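Local coordinates for protein Lic11098 (Leptospira interrogans serogroup Icterohaemorrhagiae serovar copenhageni, PDB 4U08) that is of unknown function but is a leucine-rich repeat protein of a human pathogen and possibly a virulence factor, at residues A[24-29]-A[47-52]; A[31-36]-A[52-57]; A[217-222]-A[237-242]. One frame throughout, in Å; residues are numbered along the deposited sequence.

Contact 1: residues A[24-29]-A[47-52]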
ATOM      1  N   ILE A  24     -12.296  21.746 -23.352  1.00 51.83           N
ATOM      2  CA  ILE A  24     -11.371  21.692 -22.227  1.00 50.85           C
ATOM      3  C   ILE A  24     -11.063  23.114 -21.787  1.00 56.75           C
ATOM      4  O   ILE A  24     -10.619  23.930 -22.605  1.00 58.13           O
ATOM      5  CB  ILE A  24     -10.053  20.906 -22.548  1.00 52.26           C
ATOM      6  CG1 ILE A  24     -10.327  19.441 -22.973  1.00 51.86           C
ATOM      7  CG2 ILE A  24      -9.062  20.984 -21.374  1.00 51.51           C
ATOM      8  CD1 ILE A  24      -9.159  18.770 -23.749  1.00 60.31           C
ATOM      9  N   LEU A  25     -11.271  23.400 -20.497  1.00 52.49           N
ATOM     10  CA  LEU A  25     -10.929  24.689 -19.909  1.00 52.06           C
ATOM     11  C   LEU A  25      -9.933  24.446 -18.786  1.00 55.57           C
ATOM     12  O   LEU A  25     -10.270  23.833 -17.765  1.00 55.47           O
ATOM     13  CB  LEU A  25     -12.167  25.479 -19.428  1.00 51.97           C
ATOM     14  CG  LEU A  25     -11.898  26.878 -18.843  1.00 56.64           C
ATOM     15  CD1 LEU A  25     -11.399  27.850 -19.918  1.00 57.09           C
ATOM     16  CD2 LEU A  25     -13.129  27.430 -18.170  1.00 58.83           C
ATOM     17  N   ASN A  26      -8.699  24.896 -19.004  1.00 52.36           N
ATOM     18  CA  ASN A  26      -7.605  24.734 -18.062  1.00 53.32           C
ATOM     19  C   ASN A  26      -7.286  26.052 -17.375  1.00 58.64           C
ATOM     20  O   ASN A  26      -6.619  26.905 -17.956  1.00 58.18           O
ATOM     21  CB  ASN A  26      -6.355  24.142 -18.764  1.00 53.59           C
ATOM     22  CG  ASN A  26      -5.237  23.694 -17.834  1.00 72.96           C
ATOM     23  OD1 ASN A  26      -4.254  23.090 -18.264  1.00 72.83           O
ATOM     24  ND2 ASN A  26      -5.332  23.986 -16.550  1.00 56.57           N
ATOM     25  N   LEU A  27      -7.721  26.193 -16.117  1.00 56.30           N
ATOM     26  CA  LEU A  27      -7.463  27.403 -15.336  1.00 57.03           C
ATOM     27  C   LEU A  27      -6.549  27.138 -14.144  1.00 61.61           C
ATOM     28  O   LEU A  27      -6.492  27.974 -13.236  1.00 60.33           O
ATOM     29  CB  LEU A  27      -8.785  28.065 -14.872  1.00 57.41           C
ATOM     30  CG  LEU A  27      -9.829  28.435 -15.937  1.00 62.27           C
ATOM     31  CD1 LEU A  27     -11.096  28.966 -15.288  1.00 62.45           C
ATOM     32  CD2 LEU A  27      -9.295  29.460 -16.928  1.00 64.07           C
ATOM     33  N   SER A  28      -5.820  25.990 -14.141  1.00 59.91           N
ATOM     34  CA  SER A  28      -4.928  25.635 -13.030  1.00 61.01           C
ATOM     35  C   SER A  28      -3.833  26.673 -12.807  1.00 67.12           C
ATOM     36  O   SER A  28      -3.370  27.286 -13.771  1.00 66.96           O
ATOM     37  CB  SER A  28      -4.264  24.268 -13.221  1.00 66.34           C
ATOM     38  OG  SER A  28      -4.937  23.293 -13.990  1.00 82.14           O
ATOM     39  N   GLY A  29      -3.424  26.828 -11.542  1.00 65.40           N
ATOM     40  CA  GLY A  29      -2.361  27.731 -11.106  1.00 65.89           C
ATOM     41  C   GLY A  29      -2.460  29.145 -11.643  1.00 70.66           C
ATOM     42  O   GLY A  29      -1.453  29.706 -12.080  1.00 69.98           O
ATOM     43  N   LEU A  47     -14.022  18.797 -19.758  1.00 48.23           N
ATOM     44  CA  LEU A  47     -13.009  18.800 -18.709  1.00 48.64           C
ATOM     45  C   LEU A  47     -12.761  20.218 -18.219  1.00 53.28           C
ATOM     46  O   LEU A  47     -12.484  21.137 -19.013  1.00 52.52           O
ATOM     47  CB  LEU A  47     -11.690  18.115 -19.180  1.00 48.77           C
ATOM     48  CG  LEU A  47     -10.647  17.798 -18.095  1.00 53.76           C
ATOM     49  CD1 LEU A  47      -9.861  16.546 -18.451  1.00 54.62           C
ATOM     50  CD2 LEU A  47      -9.689  18.978 -17.845  1.00 52.91           C
ATOM     51  N   LEU A  48     -12.844  20.382 -16.902  1.00 50.02           N
ATOM     52  CA  LEU A  48     -12.621  21.656 -16.259  1.00 51.01           C
ATOM     53  C   LEU A  48     -11.519  21.484 -15.230  1.00 55.67           C
ATOM     54  O   LEU A  48     -11.671  20.720 -14.278  1.00 55.78           O
ATOM     55  CB  LEU A  48     -13.943  22.172 -15.631  1.00 51.74           C
ATOM     56  CG  LEU A  48     -13.872  23.454 -14.797  1.00 57.23           C
ATOM     57  CD1 LEU A  48     -13.273  24.616 -15.597  1.00 57.40           C
ATOM     58  CD2 LEU A  48     -15.246  23.815 -14.252  1.00 59.64           C
ATOM     59  N   ASN A  49     -10.391  22.161 -15.443  1.00 52.37           N
ATOM     60  CA  ASN A  49      -9.278  22.065 -14.521  1.00 52.56           C
ATOM     61  C   ASN A  49      -9.149  23.353 -13.714  1.00 57.20           C
ATOM     62  O   ASN A  49      -8.794  24.402 -14.251  1.00 57.27           O
ATOM     63  CB  ASN A  49      -7.978  21.677 -15.247  1.00 54.94           C
ATOM     64  CG  ASN A  49      -6.870  21.245 -14.323  1.00 72.86           C
ATOM     65  OD1 ASN A  49      -6.891  21.497 -13.115  1.00 58.61           O
ATOM     66  ND2 ASN A  49      -5.841  20.628 -14.871  1.00 65.59           N
ATOM     67  N   LEU A  50      -9.463  23.264 -12.419  1.00 53.79           N
ATOM     68  CA  LEU A  50      -9.410  24.386 -11.479  1.00 53.90           C
ATOM     69  C   LEU A  50      -8.371  24.147 -10.378  1.00 58.96           C
ATOM     70  O   LEU A  50      -8.385  24.837  -9.356  1.00 58.18           O
ATOM     71  CB  LEU A  50     -10.813  24.635 -10.877  1.00 54.20           C
ATOM     72  CG  LEU A  50     -11.939  25.010 -11.860  1.00 59.61           C
ATOM     73  CD1 LEU A  50     -13.261  25.168 -11.136  1.00 60.27           C
ATOM     74  CD2 LEU A  50     -11.617  26.295 -12.607  1.00 62.16           C
ATOM     75  N   ASP A  51      -7.460  23.168 -10.591  1.00 56.97           N
ATOM     76  CA  ASP A  51      -6.423  22.776  -9.636  1.00 57.84           C
ATOM     77  C   ASP A  51      -5.495  23.908  -9.267  1.00 64.55           C
ATOM     78  O   ASP A  51      -5.226  24.770 -10.099  1.00 63.97           O
ATOM     79  CB  ASP A  51      -5.552  21.642 -10.205  1.00 60.30           C
ATOM     80  CG  ASP A  51      -6.202  20.274 -10.325  1.00 77.63           C
ATOM     81  OD1 ASP A  51      -7.281  20.065  -9.715  1.00 79.04           O
ATOM     82  OD2 ASP A  51      -5.630  19.411 -11.023  1.00 84.25           O
ATOM     83  N   ASP A  52      -4.956  23.873  -8.038  1.00 63.20           N
ATOM     84  CA  ASP A  52      -3.965  24.829  -7.539  1.00 64.67           C
ATOM     85  C   ASP A  52      -4.424  26.276  -7.691  1.00 68.46           C
ATOM     86  O   ASP A  52      -3.807  27.039  -8.427  1.00 67.53           O
ATOM     87  CB  ASP A  52      -2.606  24.610  -8.246  1.00 67.60           C
ATOM     88  CG  ASP A  52      -1.995  23.238  -8.043  1.00 85.58           C
ATOM     89  OD1 ASP A  52      -0.988  23.146  -7.322  1.00 87.92           O
ATOM     90  OD2 ASP A  52      -2.486  22.266  -8.664  1.00 93.88           O
TER
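Two neighbouring rungs of the leucine-rich repeat solenoid meet here, strand 24-26 of one turn running parallel to strand 47-49 of the next, in register Ile24-Leu47, Leu25-Leu48, Asn26-Asn49. The backbone ladder is regular: Leu25 N donates to Leu47 O at 3.0 Å, Leu25 O accepts from Asn49 N, and Leu27 N reaches Asn49 O at 2.8 Å. Beyond the strands the pairing goes on through Gly29 N and Asp51 O, 3.1 Å apart.

On the face turned into the solenoid, Leu25 and Leu48 lie side by side and point the same way. Each has CG anti to its backbone N (chi1 -178° and 175°), which sets CD2 of Leu25 against CD1 of Leu48 at 3.8 Å. Two residues on, Leu27 and Leu50 also lie side by side, though with CG anti to the carbonyl carbon, CD1 of Leu27 on CD2 of Leu50. These leucines form part of the hydrophobic core, and Leu71 of strand 70-72 continues the row beyond Leu48.

The other face carries Ile24, Leu47, Asn26 and Asn49. Ile24 sets CG2 4.1 Å from Leu47 CD2, the two side chains slanting across each other. Where the strand ends, the Asn49 amide reaches forward in an Asx turn: its OD1 takes the N-H of Asp51 in the plane of the side-chain carbonyl, at 3.1 Å and with 160° at the hydrogen.

Contact 2: residues A[31-36]-A[52-57]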
ATOM      1  N   LYS A  31      -4.167  31.668  -9.752  1.00 69.35           N
ATOM      2  CA  LYS A  31      -4.565  32.440  -8.563  1.00 69.41           C
ATOM      3  C   LYS A  31      -6.067  32.844  -8.609  1.00 74.27           C
ATOM      4  O   LYS A  31      -6.441  33.954  -8.214  1.00 74.32           O
ATOM      5  CB  LYS A  31      -3.624  33.644  -8.324  1.00 71.67           C
ATOM      6  CG  LYS A  31      -2.199  33.245  -7.945  1.00 85.21           C
ATOM      7  CD  LYS A  31      -1.290  34.451  -7.687  1.00 97.22           C
ATOM      8  CE  LYS A  31      -0.547  34.922  -8.920  1.00110.30           C
ATOM      9  NZ  LYS A  31       0.328  36.086  -8.625  1.00119.34           N
ATOM     10  N   LEU A  32      -6.913  31.929  -9.120  1.00 70.72           N
ATOM     11  CA  LEU A  32      -8.351  32.129  -9.255  1.00 70.83           C
ATOM     12  C   LEU A  32      -8.993  32.088  -7.864  1.00 75.58           C
ATOM     13  O   LEU A  32      -8.870  31.088  -7.147  1.00 74.86           O
ATOM     14  CB  LEU A  32      -8.950  31.068 -10.201  1.00 70.68           C
ATOM     15  CG  LEU A  32     -10.379  31.284 -10.685  1.00 75.02           C
ATOM     16  CD1 LEU A  32     -10.442  32.359 -11.742  1.00 75.04           C
ATOM     17  CD2 LEU A  32     -10.957  30.001 -11.244  1.00 77.53           C
ATOM     18  N   THR A  33      -9.622  33.211  -7.468  1.00 72.31           N
ATOM     19  CA  THR A  33     -10.269  33.375  -6.160  1.00 71.74           C
ATOM     20  C   THR A  33     -11.768  33.071  -6.213  1.00 73.65           C
ATOM     21  O   THR A  33     -12.357  32.704  -5.196  1.00 72.51           O
ATOM     22  CB  THR A  33      -9.969  34.764  -5.561  1.00 80.11           C
ATOM     23  OG1 THR A  33     -10.264  35.770  -6.531  1.00 81.38           O
ATOM     24  CG2 THR A  33      -8.526  34.901  -5.092  1.00 76.87           C
ATOM     25  N   THR A  34     -12.366  33.188  -7.402  1.00 69.09           N
ATOM     26  CA  THR A  34     -13.785  32.942  -7.608  1.00 68.81           C
ATOM     27  C   THR A  34     -14.016  32.444  -9.018  1.00 72.18           C
ATOM     28  O   THR A  34     -13.339  32.891  -9.944  1.00 71.78           O
ATOM     29  CB  THR A  34     -14.637  34.194  -7.233  1.00 81.21           C
ATOM     30  OG1 THR A  34     -16.017  33.933  -7.498  1.00 83.84           O
ATOM     31  CG2 THR A  34     -14.193  35.480  -7.962  1.00 78.99           C
ATOM     32  N   LEU A  35     -14.950  31.506  -9.184  1.00 68.95           N
ATOM     33  CA  LEU A  35     -15.290  31.003 -10.506  1.00 69.51           C
ATOM     34  C   LEU A  35     -16.564  31.729 -10.926  1.00 75.73           C
ATOM     35  O   LEU A  35     -17.572  31.614 -10.227  1.00 76.13           O
ATOM     36  CB  LEU A  35     -15.479  29.469 -10.511  1.00 69.65           C
ATOM     37  CG  LEU A  35     -15.840  28.815 -11.856  1.00 74.22           C
ATOM     38  CD1 LEU A  35     -14.644  28.775 -12.798  1.00 74.62           C
ATOM     39  CD2 LEU A  35     -16.400  27.421 -11.651  1.00 76.09           C
ATOM     40  N   PRO A  36     -16.533  32.530 -12.018  1.00 72.98           N
ATOM     41  CA  PRO A  36     -17.747  33.261 -12.427  1.00 72.70           C
ATOM     42  C   PRO A  36     -18.910  32.335 -12.775  1.00 75.47           C
ATOM     43  O   PRO A  36     -18.691  31.256 -13.330  1.00 74.38           O
ATOM     44  CB  PRO A  36     -17.286  34.069 -13.650  1.00 74.45           C
ATOM     45  CG  PRO A  36     -15.795  34.111 -13.553  1.00 78.97           C
ATOM     46  CD  PRO A  36     -15.410  32.808 -12.936  1.00 74.59           C
ATOM     47  N   ASP A  52      -4.956  23.873  -8.038  1.00 63.20           N
ATOM     48  CA  ASP A  52      -3.965  24.829  -7.539  1.00 64.67           C
ATOM     49  C   ASP A  52      -4.424  26.276  -7.691  1.00 68.46           C
ATOM     50  O   ASP A  52      -3.807  27.039  -8.427  1.00 67.53           O
ATOM     51  CB  ASP A  52      -2.606  24.610  -8.246  1.00 67.60           C
ATOM     52  CG  ASP A  52      -1.995  23.238  -8.043  1.00 85.58           C
ATOM     53  OD1 ASP A  52      -0.988  23.146  -7.322  1.00 87.92           O
ATOM     54  OD2 ASP A  52      -2.486  22.266  -8.664  1.00 93.88           O
ATOM     55  N   ASN A  53      -5.540  26.631  -7.056  1.00 65.21           N
ATOM     56  CA  ASN A  53      -6.082  27.991  -7.091  1.00 64.66           C
ATOM     57  C   ASN A  53      -6.496  28.383  -5.661  1.00 68.19           C
ATOM     58  O   ASN A  53      -6.093  27.695  -4.719  1.00 66.17           O
ATOM     59  CB  ASN A  53      -7.224  28.126  -8.133  1.00 63.25           C
ATOM     60  CG  ASN A  53      -6.745  28.240  -9.566  1.00 84.56           C
ATOM     61  OD1 ASN A  53      -5.977  29.148  -9.929  1.00 76.71           O
ATOM     62  ND2 ASN A  53      -7.195  27.330 -10.418  1.00 76.85           N
ATOM     63  N   GLN A  54      -7.255  29.486  -5.473  1.00 65.64           N
ATOM     64  CA  GLN A  54      -7.655  29.902  -4.123  1.00 65.26           C
ATOM     65  C   GLN A  54      -9.180  29.925  -3.924  1.00 68.84           C
ATOM     66  O   GLN A  54      -9.683  30.719  -3.122  1.00 68.84           O
ATOM     67  CB  GLN A  54      -7.003  31.242  -3.731  1.00 66.55           C
ATOM     68  CG  GLN A  54      -5.500  31.157  -3.491  1.00 83.28           C
ATOM     69  CD  GLN A  54      -4.703  31.494  -4.730  1.00103.08           C
ATOM     70  OE1 GLN A  54      -4.688  32.643  -5.191  1.00102.43           O
ATOM     71  NE2 GLN A  54      -3.988  30.511  -5.274  1.00 86.61           N
ATOM     72  N   LEU A  55      -9.905  29.017  -4.617  1.00 64.81           N
ATOM     73  CA  LEU A  55     -11.366  28.907  -4.530  1.00 64.46           C
ATOM     74  C   LEU A  55     -11.825  28.477  -3.140  1.00 68.25           C
ATOM     75  O   LEU A  55     -11.281  27.527  -2.577  1.00 68.49           O
ATOM     76  CB  LEU A  55     -11.935  27.944  -5.595  1.00 64.33           C
ATOM     77  CG  LEU A  55     -11.645  28.253  -7.065  1.00 69.02           C
ATOM     78  CD1 LEU A  55     -12.179  27.151  -7.964  1.00 69.40           C
ATOM     79  CD2 LEU A  55     -12.261  29.560  -7.482  1.00 71.75           C
ATOM     80  N   ILE A  56     -12.798  29.203  -2.578  1.00 63.53           N
ATOM     81  CA  ILE A  56     -13.368  28.908  -1.267  1.00 62.80           C
ATOM     82  C   ILE A  56     -14.735  28.245  -1.428  1.00 64.61           C
ATOM     83  O   ILE A  56     -15.168  27.510  -0.541  1.00 64.11           O
ATOM     84  CB  ILE A  56     -13.394  30.142  -0.320  1.00 66.27           C
ATOM     85  CG1 ILE A  56     -14.167  31.336  -0.935  1.00 67.37           C
ATOM     86  CG2 ILE A  56     -11.972  30.526   0.127  1.00 66.43           C
ATOM     87  CD1 ILE A  56     -14.664  32.410   0.084  1.00 79.35           C
ATOM     88  N   ALA A  57     -15.390  28.483  -2.581  1.00 60.28           N
ATOM     89  CA  ALA A  57     -16.703  27.948  -2.929  1.00 60.08           C
ATOM     90  C   ALA A  57     -16.865  27.873  -4.446  1.00 64.18           C
ATOM     91  O   ALA A  57     -15.987  28.331  -5.180  1.00 63.42           O
ATOM     92  CB  ALA A  57     -17.792  28.829  -2.329  1.00 61.15           C
TER
HETATM   93  O   HOH W   1      -2.628  29.631  -8.148  1.00 61.99           O
HETATM   94  O   HOH W   2     -14.520  30.974  -4.466  1.00 55.30           O
HETATM   95  O   HOH W   3     -16.078  30.599  -6.665  1.00 56.20           O
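Asn53 OD1 is gripped by two backbone N-H groups of the preceding turn, that of Leu32, 3.0 Å away, and that of Ser30. The Leu32 bond is straight, 172° at the hydrogen, but its donor sits above the plane of the amide carbonyl, 45° out of it. With CG anti to its carbonyl carbon (chi1 -78°), Asn53 lays the amide beside Leu32, while its ND2 is held by the carbonyls of Leu27 and Leu50. This is the asparagine ladder of a leucine-rich repeat: a buried asparagine amide satisfies backbone groups where the chain bends away from its strand, and Asn76 takes the next place, accepting from Leu55 N.

Just past the ladder, Gln54 N donates to Leu32 O at 2.8 Å. The Gln54 side chain is bent and runs alongside Lys31, OE1 resting 3.5 Å from Lys31 CB. On the inner side Leu55 carries the packing: CD2 pushes under the backbone of 31-36, 3.6 Å from Thr34 N, and meets Leu32 CD2 at 4.0 Å. Water fills in the polar edges. One molecule takes the N-H of Lys31 and Gln54 NE2 and donates to Asp52 O; another, 2.9 Å from Leu35 N, donates to Ala57 O.

Contact 3: residues A[217-222]-A[237-242]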
ATOM      1  N   THR A 217      -2.270  -6.501  16.952  1.00 33.89           N
ATOM      2  CA  THR A 217      -1.536  -7.444  17.805  1.00 34.38           C
ATOM      3  C   THR A 217      -1.594  -8.842  17.232  1.00 39.24           C
ATOM      4  O   THR A 217      -0.651  -9.614  17.400  1.00 38.70           O
ATOM      5  CB  THR A 217      -1.979  -7.365  19.277  1.00 39.76           C
ATOM      6  OG1 THR A 217      -3.371  -7.663  19.364  1.00 45.11           O
ATOM      7  CG2 THR A 217      -1.703  -5.999  19.897  1.00 34.97           C
ATOM      8  N   THR A 218      -2.714  -9.181  16.560  1.00 35.69           N
ATOM      9  CA  THR A 218      -2.913 -10.462  15.874  1.00 34.91           C
ATOM     10  C   THR A 218      -3.623 -10.203  14.533  1.00 37.02           C
ATOM     11  O   THR A 218      -4.122  -9.106  14.289  1.00 36.64           O
ATOM     12  CB  THR A 218      -3.754 -11.482  16.702  1.00 49.85           C
ATOM     13  OG1 THR A 218      -5.077 -10.992  16.906  1.00 52.40           O
ATOM     14  CG2 THR A 218      -3.111 -11.886  18.023  1.00 50.67           C
ATOM     15  N   LEU A 219      -3.633 -11.204  13.676  1.00 33.65           N
ATOM     16  CA  LEU A 219      -4.365 -11.180  12.418  1.00 33.00           C
ATOM     17  C   LEU A 219      -5.468 -12.232  12.573  1.00 37.11           C
ATOM     18  O   LEU A 219      -5.207 -13.285  13.170  1.00 35.80           O
ATOM     19  CB  LEU A 219      -3.472 -11.555  11.216  1.00 32.74           C
ATOM     20  CG  LEU A 219      -2.339 -10.612  10.856  1.00 36.31           C
ATOM     21  CD1 LEU A 219      -1.548 -11.177   9.709  1.00 37.50           C
ATOM     22  CD2 LEU A 219      -2.855  -9.208  10.499  1.00 33.24           C
ATOM     23  N   PRO A 220      -6.695 -12.009  12.030  1.00 33.97           N
ATOM     24  CA  PRO A 220      -7.723 -13.048  12.156  1.00 33.39           C
ATOM     25  C   PRO A 220      -7.360 -14.261  11.321  1.00 35.29           C
ATOM     26  O   PRO A 220      -6.630 -14.121  10.336  1.00 33.90           O
ATOM     27  CB  PRO A 220      -8.996 -12.363  11.642  1.00 35.63           C
ATOM     28  CG  PRO A 220      -8.525 -11.291  10.758  1.00 40.26           C
ATOM     29  CD  PRO A 220      -7.188 -10.837  11.280  1.00 35.31           C
ATOM     30  N   LYS A 221      -7.833 -15.449  11.718  1.00 30.72           N
ATOM     31  CA  LYS A 221      -7.598 -16.690  10.999  1.00 30.83           C
ATOM     32  C   LYS A 221      -8.109 -16.600   9.561  1.00 34.12           C
ATOM     33  O   LYS A 221      -7.512 -17.177   8.657  1.00 32.58           O
ATOM     34  CB  LYS A 221      -8.164 -17.912  11.749  1.00 34.96           C
ATOM     35  CG  LYS A 221      -9.624 -17.881  12.196  1.00 55.75           C
ATOM     36  CD  LYS A 221      -9.953 -19.113  13.067  1.00 65.86           C
ATOM     37  CE  LYS A 221     -11.375 -19.097  13.572  1.00 81.67           C
ATOM     38  NZ  LYS A 221     -12.360 -19.398  12.494  1.00 91.48           N
ATOM     39  N   GLU A 222      -9.185 -15.810   9.355  1.00 30.67           N
ATOM     40  CA  GLU A 222      -9.849 -15.562   8.071  1.00 30.15           C
ATOM     41  C   GLU A 222      -8.954 -14.824   7.058  1.00 32.41           C
ATOM     42  O   GLU A 222      -9.280 -14.825   5.875  1.00 31.71           O
ATOM     43  CB  GLU A 222     -11.165 -14.798   8.266  1.00 31.35           C
ATOM     44  CG  GLU A 222     -12.234 -15.582   9.031  1.00 35.52           C
ATOM     45  CD  GLU A 222     -12.074 -15.685  10.539  1.00 46.11           C
ATOM     46  OE1 GLU A 222     -11.210 -14.976  11.101  1.00 35.15           O
ATOM     47  OE2 GLU A 222     -12.820 -16.468  11.167  1.00 50.83           O
ATOM     48  N   ASN A 237       3.480  -2.557  13.239  1.00 33.68           N
ATOM     49  CA  ASN A 237       2.303  -2.948  14.007  1.00 34.94           C
ATOM     50  C   ASN A 237       2.855  -3.569  15.308  1.00 40.62           C
ATOM     51  O   ASN A 237       4.038  -3.378  15.600  1.00 41.34           O
ATOM     52  CB  ASN A 237       1.397  -3.902  13.221  1.00 29.89           C
ATOM     53  CG  ASN A 237       0.482  -3.155  12.292  1.00 40.51           C
ATOM     54  OD1 ASN A 237      -0.553  -2.642  12.704  1.00 35.52           O
ATOM     55  ND2 ASN A 237       0.837  -3.054  11.025  1.00 28.14           N
ATOM     56  N   LYS A 238       2.056  -4.348  16.038  1.00 37.50           N
ATOM     57  CA  LYS A 238       2.462  -4.974  17.306  1.00 36.79           C
ATOM     58  C   LYS A 238       2.232  -6.470  17.271  1.00 37.84           C
ATOM     59  O   LYS A 238       1.947  -7.068  18.305  1.00 36.52           O
ATOM     60  CB  LYS A 238       1.674  -4.345  18.482  1.00 38.95           C
ATOM     61  CG  LYS A 238       1.962  -2.875  18.723  1.00 44.95           C
ATOM     62  CD  LYS A 238       1.072  -2.332  19.839  1.00 63.37           C
ATOM     63  CE  LYS A 238       1.479  -0.948  20.301  1.00 83.15           C
ATOM     64  NZ  LYS A 238       1.117   0.109  19.315  1.00 97.33           N
ATOM     65  N   LEU A 239       2.347  -7.096  16.074  1.00 33.93           N
ATOM     66  CA  LEU A 239       2.131  -8.527  15.915  1.00 32.99           C
ATOM     67  C   LEU A 239       3.116  -9.341  16.687  1.00 37.34           C
ATOM     68  O   LEU A 239       4.330  -9.143  16.571  1.00 34.74           O
ATOM     69  CB  LEU A 239       2.123  -8.965  14.432  1.00 33.28           C
ATOM     70  CG  LEU A 239       1.107  -8.252  13.521  1.00 37.96           C
ATOM     71  CD1 LEU A 239       1.422  -8.504  12.057  1.00 38.93           C
ATOM     72  CD2 LEU A 239      -0.309  -8.685  13.833  1.00 37.58           C
ATOM     73  N   THR A 240       2.583 -10.280  17.454  1.00 35.69           N
ATOM     74  CA  THR A 240       3.382 -11.169  18.291  1.00 36.76           C
ATOM     75  C   THR A 240       3.398 -12.548  17.697  1.00 40.79           C
ATOM     76  O   THR A 240       4.322 -13.313  17.931  1.00 42.12           O
ATOM     77  CB  THR A 240       2.910 -11.093  19.770  1.00 48.39           C
ATOM     78  OG1 THR A 240       1.476 -11.022  19.841  1.00 48.12           O
ATOM     79  CG2 THR A 240       3.473  -9.878  20.481  1.00 48.43           C
ATOM     80  N   THR A 241       2.417 -12.845  16.842  1.00 37.57           N
ATOM     81  CA  THR A 241       2.293 -14.140  16.175  1.00 37.81           C
ATOM     82  C   THR A 241       1.552 -13.968  14.816  1.00 37.96           C
ATOM     83  O   THR A 241       0.855 -12.977  14.630  1.00 36.58           O
ATOM     84  CB  THR A 241       1.570 -15.142  17.120  1.00 56.64           C
ATOM     85  OG1 THR A 241       1.623 -16.453  16.563  1.00 66.64           O
ATOM     86  CG2 THR A 241       0.120 -14.743  17.436  1.00 53.23           C
ATOM     87  N   LEU A 242       1.723 -14.924  13.900  1.00 36.02           N
ATOM     88  CA  LEU A 242       0.977 -14.983  12.626  1.00 35.15           C
ATOM     89  C   LEU A 242       0.073 -16.218  12.706  1.00 37.99           C
ATOM     90  O   LEU A 242       0.540 -17.260  13.168  1.00 38.22           O
ATOM     91  CB  LEU A 242       1.907 -15.120  11.404  1.00 34.30           C
ATOM     92  CG  LEU A 242       2.901 -13.984  11.113  1.00 37.15           C
ATOM     93  CD1 LEU A 242       3.731 -14.320   9.901  1.00 35.30           C
ATOM     94  CD2 LEU A 242       2.182 -12.631  10.906  1.00 39.50           C
TER
HETATM   95  O   HOH W   4      -1.823 -13.323  14.621  1.00 50.36           O
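Direct polar contact between Thr217 and Thr240 is slight: Thr240 N donates to Thr217 O in a weak hydrogen bond, 3.3 Å long with 155° at the hydrogen. The same carbonyl oxygen also receives a CA-H...O contact from Leu239, and Thr217 CA in turn points its hydrogen at Lys238 O, 3.5 Å off. Further along, a water stands in for a direct bond, accepting from Leu219 N at 2.9 Å and donating to Thr241 O at 2.7 Å.

Both segments belong to the linking loops of the leucine-rich repeat solenoid, each leaving its strand, 208-210 or 231-233, for the convex side, so the contact joins consecutive turns of the coil. Asn237 belongs to the asparagine ladder at the start of the second loop, its OD1 accepting from Leu216 N and its ND2 bonded to the carbonyls of Leu211 and Leu234.

Apolar packing is led by leucines. Leu239 has CG anti to its carbonyl carbon (chi1 -56°), and its CD2 tucks against the backbone between Thr217 and Thr218, 3.7 Å from Thr218 N. The same methyl meets Leu219 CG at 4.1 Å, the two side chains at roughly right angles. Leu219 and Leu242 instead lie side by side, pointing the same way, CD1 of the first near CD2 of the second. At the outer surface, Thr217 lays its CG2 methyl 4.0 Å from Lys238 CB.

From the N terminus, the chain passes through 24-29 and 31-36, goes round one turn of the solenoid, and returns through 47-52 and 52-57. Contacts 1 and 2 therefore cross: each closes a loop of about one repeat, and the two share Asp52. Contact 1 joins the strands of the two turns, contact 2 the loops that follow them. They also touch, as Leu50 CD1 packs on Leu55 CD1. Contact 3 comes later in series, closing its own turn between the loops after strands 208-210 and 231-233. It lies on the opposite side of the chain's centre, its centre about 46 Å from that of contact 1.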